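Local coordinates for envelope polyprotein (Puumala orthohantavirus, PDB 5FXU), which forms the Gn ectodomain of the hantaviral surface glycoprotein layer, an antigenic part of the virion that probably acts with its partner Gc in host-cell entry, at residues A[162-167]-A[185-190]; A[204-209]-A[225-230]; A[312-317]-A[337-342]. One frame throughout, in Å; residues are numbered along the deposited sequence.

Followed from the N terminus, the three contacts lie in series, so none encloses or crosses another. Interaction 1 sets a hairpin turn, 162-167, on the start of strand 185-197, closing a loop that contains strand 167-171. Interaction 2 joins the entry to helix 208-216 to the start of strand 228-234 and closes the helix between them. Interaction 3 pairs 312-317 with 337-342 around a loop carrying strands 321-323 and 327-329. Strand 185-197 pairs with both 228-234 and 340-354, which relates all three. Interactions 2 and 3 touch directly, Tyr230 OH lying 2.6 Å from Pro342 O; interaction 1 stays about 14 Å from interaction 3 at the nearest atoms.

Interaction 1: A[162-167]-A[185-190]; sequences QLVEGV and DIVTVM
Val164 CG1 is the hub of this contact, meeting three successive residues of the strand. Val164 CG1 lies 3.6 Å from Val187 CG1 and 3.8 Å from Val189 CG1, resting in the notch formed by these two valine methyls. Val164 CG1 also meets the oxygen end of the Thr188 carbonyl, 3.3 Å from Thr188 O. With CG1 anti to the backbone N (chi1 -163°), Val164 turns this branch to the strand. Glu165 adds a second, more exposed touch: its chain is extended beyond CG and runs antiparallel alongside the Val187 side chain, bringing Glu165 OE1 to 3.3 Å from Val187 CG1. Glu165 OE1 lies 3.5 Å from Thr188 N and makes no hydrogen bond to it, so the contact is van der Waals in character. Glu165 and Gly166 are the two central residues of a type I' turn, both with positive phi, and they form the two-residue loop of a beta hairpin linking strands 162-164 and 167-171. The turn is closed on both sides, Val164 N to Val167 O at 2.7 Å and Val167 N to Val164 O at 3.0 Å. Strand 162-164 crosses strand 185-190 at 96°, the axes 8.6 Å apart at closest approach, and the two do not pair directly; strand 167-171 of the hairpin and strand 185-197 each pair with 340-354. Farther out, the amide of Gln162 holds the hairpin to Ser236 and Ser237, and Val187 and Val189 bond through their backbones to Leu351 and Ile349 of strand 340-354.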
# COMPACT_ATOMS: atom_id res chain seq x y z
N GLN A 162 19.12 -12.19 1.44
CA GLN A 162 18.48 -11.67 0.25
C GLN A 162 19.39 -10.70 -0.43
O GLN A 162 20.16 -10.01 0.22
CB GLN A 162 17.20 -10.94 0.61
CG GLN A 162 16.07 -11.85 1.05
CD GLN A 162 14.87 -11.08 1.58
OE1 GLN A 162 14.70 -9.86 1.37
NE2 GLN A 162 14.02 -11.81 2.29
N LEU A 163 19.27 -10.63 -1.75
CA LEU A 163 20.03 -9.67 -2.55
C LEU A 163 19.44 -8.26 -2.36
O LEU A 163 18.35 -7.96 -2.86
CB LEU A 163 20.05 -10.09 -4.03
CG LEU A 163 21.06 -9.36 -4.93
CD1 LEU A 163 22.49 -9.70 -4.54
CD2 LEU A 163 20.81 -9.65 -6.41
N VAL A 164 20.17 -7.40 -1.65
CA VAL A 164 19.72 -6.04 -1.35
C VAL A 164 20.81 -5.05 -1.75
O VAL A 164 21.93 -5.10 -1.24
CB VAL A 164 19.46 -5.84 0.15
CG1 VAL A 164 18.62 -4.59 0.35
CG2 VAL A 164 18.76 -7.04 0.77
N GLU A 165 20.48 -4.16 -2.68
CA GLU A 165 21.42 -3.20 -3.26
C GLU A 165 22.66 -3.93 -3.84
O GLU A 165 23.78 -3.44 -3.71
CB GLU A 165 21.86 -2.12 -2.23
CG GLU A 165 20.73 -1.43 -1.43
CD GLU A 165 21.18 -0.63 -0.20
OE1 GLU A 165 21.54 -1.27 0.81
OE2 GLU A 165 21.13 0.63 -0.20
N GLY A 166 22.47 -5.10 -4.47
CA GLY A 166 23.59 -5.91 -4.98
C GLY A 166 24.45 -6.59 -3.92
O GLY A 166 25.59 -6.96 -4.21
N VAL A 167 23.92 -6.77 -2.71
CA VAL A 167 24.67 -7.33 -1.58
C VAL A 167 23.80 -8.37 -0.88
O VAL A 167 22.60 -8.16 -0.72
CB VAL A 167 25.03 -6.23 -0.57
CG1 VAL A 167 25.96 -6.77 0.50
CG2 VAL A 167 25.68 -5.02 -1.26
N ASP A 185 26.33 -4.87 10.65
CA ASP A 185 26.20 -4.13 9.36
C ASP A 185 24.80 -3.54 9.23
O ASP A 185 23.87 -3.99 9.87
CB ASP A 185 26.45 -5.04 8.17
CG ASP A 185 27.87 -5.62 8.15
OD1 ASP A 185 28.84 -4.83 8.12
OD2 ASP A 185 28.02 -6.86 8.12
N ILE A 186 24.67 -2.52 8.39
CA ILE A 186 23.40 -1.84 8.20
C ILE A 186 23.07 -1.78 6.72
O ILE A 186 23.80 -1.19 5.95
CB ILE A 186 23.44 -0.41 8.77
CG1 ILE A 186 23.63 -0.50 10.29
CG2 ILE A 186 22.17 0.37 8.42
CD1 ILE A 186 23.86 0.85 10.96
N VAL A 187 21.92 -2.33 6.35
CA VAL A 187 21.46 -2.34 4.96
C VAL A 187 20.05 -1.77 4.86
O VAL A 187 19.18 -2.05 5.68
CB VAL A 187 21.52 -3.77 4.38
CG1 VAL A 187 21.03 -3.78 2.95
CG2 VAL A 187 22.95 -4.30 4.42
N THR A 188 19.82 -0.96 3.85
CA THR A 188 18.52 -0.35 3.59
C THR A 188 17.65 -1.28 2.75
O THR A 188 18.06 -1.65 1.67
CB THR A 188 18.72 1.00 2.92
OG1 THR A 188 19.28 1.88 3.90
CG2 THR A 188 17.45 1.56 2.43
N VAL A 189 16.46 -1.64 3.25
CA VAL A 189 15.57 -2.57 2.55
C VAL A 189 14.20 -1.95 2.26
O VAL A 189 13.75 -1.05 2.97
CB VAL A 189 15.35 -3.92 3.30
CG1 VAL A 189 16.68 -4.60 3.56
CG2 VAL A 189 14.63 -3.73 4.62
N MET A 190 13.56 -2.47 1.24
CA MET A 190 12.21 -2.08 0.87
C MET A 190 11.19 -2.62 1.85
O MET A 190 11.31 -3.75 2.34
CB MET A 190 11.89 -2.55 -0.54
CG MET A 190 10.51 -2.14 -1.03
SD MET A 190 10.13 -2.51 -2.79
CE MET A 190 11.08 -1.22 -3.58

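Interaction 2: A[204-209]-A[225-230]; sequences DSMKLE and GFQGYY
Met206 O receives Gly228 N at 3.0 Å, with an N-H...O angle of 160° and the donor tilted 16° from the carbonyl plane, which joins the two backbones where helix 208-216 is about to begin. The same oxygen takes a weak bond from Leu208 N, closing an inverse gamma turn centred on the helix N-cap Lys207, and the CA-H of Gln227 also points at it. Beside this junction a water bridges Glu209 N and Phe226 O, the latter 2.6 Å away, so an amide in the first turn of the helix is satisfied through solvent. Among the side chains, Leu208 reaches inward with CG anti to the backbone N (chi1 180°). Its CD2 stands 3.7 Å from Tyr230 CE2 and lies at the edge of the Phe226 ring, 4.4 Å from CE2. On another side of the junction, the bent Met206 chain lies beside Tyr229, pointing the same way, with Met206 CE 3.7 Å from Tyr229 CD1; Tyr242 of strand 237-243 stacks on that tyrosine ring. Gln227 crosses Met206 at about a right angle and packs its CG 3.8 Å from Lys207 CD. In the Gn head the contact fits the start of a helix against the start of strand 228-234, with Leu341 of strand 340-354 covering Leu208, Phe226 and Tyr230. Gln227 OE1 accepts from Val200 N, whereas Lys207 NZ and Gln227 NE2 meet Asp317 OD2, by salt bridge and hydrogen bond respectively, a pairing that would be expected to favour the ionised carboxylate.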
# COMPACT_ATOMS: atom_id res chain seq x y z
N ASP A 204 -8.94 3.34 22.28
CA ASP A 204 -8.18 4.02 21.22
C ASP A 204 -7.02 3.16 20.67
O ASP A 204 -6.17 3.66 19.93
CB ASP A 204 -7.66 5.37 21.76
CG ASP A 204 -8.74 6.49 21.77
OD1 ASP A 204 -9.91 6.26 21.35
OD2 ASP A 204 -8.42 7.63 22.17
N SER A 205 -6.99 1.86 20.99
CA SER A 205 -5.88 1.00 20.55
C SER A 205 -5.69 0.88 19.01
O SER A 205 -4.57 0.59 18.57
CB SER A 205 -6.01 -0.41 21.17
OG SER A 205 -7.09 -1.15 20.60
N MET A 206 -6.77 1.05 18.25
CA MET A 206 -6.75 0.96 16.78
C MET A 206 -6.80 2.32 16.08
O MET A 206 -6.85 2.35 14.85
CB MET A 206 -7.93 0.14 16.27
CG MET A 206 -8.08 -1.24 16.89
SD MET A 206 -6.67 -2.32 16.68
CE MET A 206 -6.68 -2.38 14.89
N LYS A 207 -6.74 3.42 16.85
CA LYS A 207 -6.77 4.77 16.26
C LYS A 207 -5.39 5.12 15.63
O LYS A 207 -4.56 5.83 16.20
CB LYS A 207 -7.30 5.85 17.24
CG LYS A 207 -8.81 6.23 17.19
CD LYS A 207 -9.73 5.24 17.86
CE LYS A 207 -10.93 5.92 18.55
NZ LYS A 207 -11.96 6.32 17.56
N LEU A 208 -5.19 4.60 14.42
CA LEU A 208 -3.90 4.69 13.72
C LEU A 208 -3.39 6.13 13.54
O LEU A 208 -2.21 6.39 13.76
CB LEU A 208 -3.99 3.96 12.39
CG LEU A 208 -2.77 3.94 11.48
CD1 LEU A 208 -1.59 3.31 12.20
CD2 LEU A 208 -3.10 3.18 10.20
N GLU A 209 -4.27 7.07 13.17
CA GLU A 209 -3.83 8.44 12.93
C GLU A 209 -3.38 9.13 14.21
O GLU A 209 -2.51 10.01 14.17
CB GLU A 209 -4.90 9.25 12.21
CG GLU A 209 -4.46 10.64 11.74
CD GLU A 209 -3.19 10.65 10.90
OE1 GLU A 209 -2.96 9.72 10.09
OE2 GLU A 209 -2.42 11.63 10.99
N GLY A 225 -10.58 9.58 14.02
CA GLY A 225 -11.16 8.37 14.50
C GLY A 225 -10.98 7.10 13.67
O GLY A 225 -11.43 6.06 14.11
N PHE A 226 -10.34 7.16 12.49
CA PHE A 226 -10.13 5.93 11.71
C PHE A 226 -9.50 4.78 12.54
O PHE A 226 -8.59 4.99 13.32
CB PHE A 226 -9.29 6.18 10.47
CG PHE A 226 -8.95 4.90 9.74
CD1 PHE A 226 -9.89 4.25 8.96
CD2 PHE A 226 -7.70 4.31 9.90
CE1 PHE A 226 -9.58 3.05 8.33
CE2 PHE A 226 -7.39 3.13 9.27
CZ PHE A 226 -8.34 2.50 8.48
N GLN A 227 -10.05 3.58 12.39
CA GLN A 227 -9.58 2.41 13.12
C GLN A 227 -9.03 1.39 12.16
O GLN A 227 -9.73 0.90 11.26
CB GLN A 227 -10.67 1.82 14.02
CG GLN A 227 -10.81 2.58 15.33
CD GLN A 227 -11.75 1.93 16.33
OE1 GLN A 227 -11.42 0.92 16.95
NE2 GLN A 227 -12.92 2.52 16.49
N GLY A 228 -7.75 1.09 12.33
CA GLY A 228 -7.07 0.15 11.46
C GLY A 228 -5.59 0.10 11.71
O GLY A 228 -5.11 0.57 12.73
N TYR A 229 -4.88 -0.50 10.77
CA TYR A 229 -3.46 -0.73 10.95
C TYR A 229 -2.83 -1.04 9.64
O TYR A 229 -3.54 -1.23 8.67
CB TYR A 229 -3.22 -1.88 11.92
CG TYR A 229 -3.76 -3.22 11.52
CD1 TYR A 229 -5.06 -3.60 11.85
CD2 TYR A 229 -2.96 -4.15 10.87
CE1 TYR A 229 -5.56 -4.86 11.49
CE2 TYR A 229 -3.44 -5.40 10.51
CZ TYR A 229 -4.74 -5.74 10.83
OH TYR A 229 -5.20 -6.97 10.46
N TYR A 230 -1.50 -1.06 9.59
CA TYR A 230 -0.82 -1.47 8.38
C TYR A 230 -0.23 -2.87 8.61
O TYR A 230 0.24 -3.17 9.71
CB TYR A 230 0.27 -0.46 7.97
CG TYR A 230 -0.23 0.77 7.25
CD1 TYR A 230 -0.45 0.75 5.87
CD2 TYR A 230 -0.43 1.95 7.92
CE1 TYR A 230 -0.87 1.88 5.20
CE2 TYR A 230 -0.85 3.08 7.26
CZ TYR A 230 -1.08 3.05 5.90
OH TYR A 230 -1.50 4.19 5.25
O HOH W 1 -9.50 2.14 18.87
O HOH W 2 -7.12 7.17 13.34

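Interaction 3: A[312-317]-A[337-342]; sequences VLTAKD and DKKTLP
Val312 and Leu341 form the hydrogen-bonded pair of a short antiparallel beta ladder, strand 310-313 running beside the start of strand 340-354 within the Gn head. Both bonds of the pair lie in the carbonyl planes: Val312 N to Leu341 O at 2.9 Å and Leu341 N to Val312 O, also 2.9 Å. Leu313 and Thr340 come next as the non-hydrogen-bonded pair; their side chains diverge, and their backbone polar groups bond to Val320 and Glu330, on the far side of each strand. Beyond them the chain leaves the strand, yet one more bond follows. Thr314 N donates to Lys339 O at 3.1 Å, nearly straight at the hydrogen (171°) but from 30° out of the carbonyl plane. Lys339 O is gripped a second time, by a water that donates to it at 2.8 Å and accepts from Ala315 N, so this carbonyl oxygen has two partners.

The side-chain polar atoms of Thr314, Thr340 and Lys339 are satisfied by neighbours. Thr314 OG1 bonds to Asn224 OD1, and Thr340 OG1 to the backbone oxygen of Glu330. Lys339 sets its CG between the backbone N and the carbonyl carbon (chi1 70°) and then runs extended, crossing Thr314 at about a right angle. Its ammonium bonds to Val335 O and makes salt bridges to Glu209 and Glu213 of helix 208-216, tying this strand start to the helix. Two acidic partners would be expected to stabilise the charged form of the lysine. The apolar branch of Thr314 serves the core instead: CG2 packs 3.9 Å from Leu341 CG, while on the other branch OG1 rests only 3.2 Å from Lys339 CG.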
# COMPACT_ATOMS: atom_id res chain seq x y z
N VAL A 312 -7.92 6.62 2.61
CA VAL A 312 -9.07 6.68 3.50
C VAL A 312 -9.01 7.98 4.28
O VAL A 312 -7.94 8.42 4.66
CB VAL A 312 -9.04 5.50 4.49
CG1 VAL A 312 -10.28 5.42 5.34
CG2 VAL A 312 -8.92 4.18 3.74
N LEU A 313 -10.16 8.58 4.54
CA LEU A 313 -10.25 9.69 5.48
C LEU A 313 -9.85 9.25 6.87
O LEU A 313 -10.31 8.21 7.33
CB LEU A 313 -11.68 10.21 5.55
CG LEU A 313 -12.25 10.92 4.32
CD1 LEU A 313 -13.61 11.43 4.69
CD2 LEU A 313 -11.38 12.04 3.81
N THR A 314 -9.03 10.05 7.54
CA THR A 314 -8.64 9.73 8.92
C THR A 314 -9.74 10.05 9.92
O THR A 314 -9.76 9.50 11.00
CB THR A 314 -7.37 10.47 9.34
OG1 THR A 314 -7.61 11.88 9.30
CG2 THR A 314 -6.20 10.13 8.43
N ALA A 315 -10.67 10.93 9.54
CA ALA A 315 -11.69 11.44 10.44
C ALA A 315 -12.77 10.43 10.82
O ALA A 315 -13.34 10.54 11.91
CB ALA A 315 -12.35 12.71 9.88
N LYS A 316 -13.09 9.49 9.94
CA LYS A 316 -14.21 8.58 10.22
C LYS A 316 -13.76 7.20 10.66
O LYS A 316 -12.98 6.54 9.96
CB LYS A 316 -15.14 8.46 9.00
CG LYS A 316 -15.79 9.77 8.56
CD LYS A 316 -16.62 10.38 9.67
CE LYS A 316 -17.39 11.58 9.15
NZ LYS A 316 -18.23 12.16 10.24
N ASP A 317 -14.27 6.78 11.82
CA ASP A 317 -14.12 5.41 12.33
C ASP A 317 -14.38 4.37 11.26
O ASP A 317 -13.55 3.49 11.00
CB ASP A 317 -15.08 5.14 13.50
CG ASP A 317 -14.62 5.78 14.83
OD1 ASP A 317 -14.83 7.00 14.99
OD2 ASP A 317 -14.07 5.05 15.70
N ASP A 337 -7.30 18.52 10.04
CA ASP A 337 -8.53 18.24 9.30
C ASP A 337 -8.29 17.83 7.87
O ASP A 337 -7.26 18.14 7.28
CB ASP A 337 -9.44 19.48 9.31
CG ASP A 337 -9.93 19.84 10.71
OD1 ASP A 337 -10.28 18.92 11.49
OD2 ASP A 337 -9.97 21.05 11.01
N LYS A 338 -9.27 17.13 7.31
CA LYS A 338 -9.36 16.85 5.88
C LYS A 338 -8.22 16.00 5.32
O LYS A 338 -7.91 16.07 4.13
CB LYS A 338 -9.49 18.17 5.09
CG LYS A 338 -10.71 19.00 5.42
CD LYS A 338 -10.74 20.25 4.54
CE LYS A 338 -12.09 20.95 4.56
NZ LYS A 338 -12.53 21.26 5.94
N LYS A 339 -7.63 15.17 6.18
CA LYS A 339 -6.46 14.40 5.80
C LYS A 339 -6.79 12.93 5.61
O LYS A 339 -7.89 12.46 5.92
CB LYS A 339 -5.33 14.60 6.80
CG LYS A 339 -5.54 14.00 8.18
CD LYS A 339 -4.33 14.25 9.07
CE LYS A 339 -4.70 14.11 10.54
NZ LYS A 339 -3.50 14.30 11.38
N THR A 340 -5.81 12.20 5.05
CA THR A 340 -6.00 10.83 4.65
C THR A 340 -4.80 9.98 4.98
O THR A 340 -3.71 10.50 5.22
CB THR A 340 -6.20 10.72 3.13
OG1 THR A 340 -5.02 11.16 2.46
CG2 THR A 340 -7.38 11.55 2.68
N LEU A 341 -5.03 8.66 4.92
CA LEU A 341 -3.98 7.63 4.96
C LEU A 341 -4.02 6.88 3.65
O LEU A 341 -5.10 6.56 3.14
CB LEU A 341 -4.22 6.63 6.09
CG LEU A 341 -3.91 7.14 7.50
CD1 LEU A 341 -4.58 6.26 8.53
CD2 LEU A 341 -2.43 7.20 7.76
N PRO A 342 -2.84 6.56 3.09
CA PRO A 342 -2.84 5.86 1.82
C PRO A 342 -3.15 4.37 1.99
O PRO A 342 -2.81 3.78 3.03
CB PRO A 342 -1.43 6.08 1.31
CG PRO A 342 -0.60 6.22 2.57
CD PRO A 342 -1.48 6.94 3.53
O HOH W 3 -10.12 13.13 7.44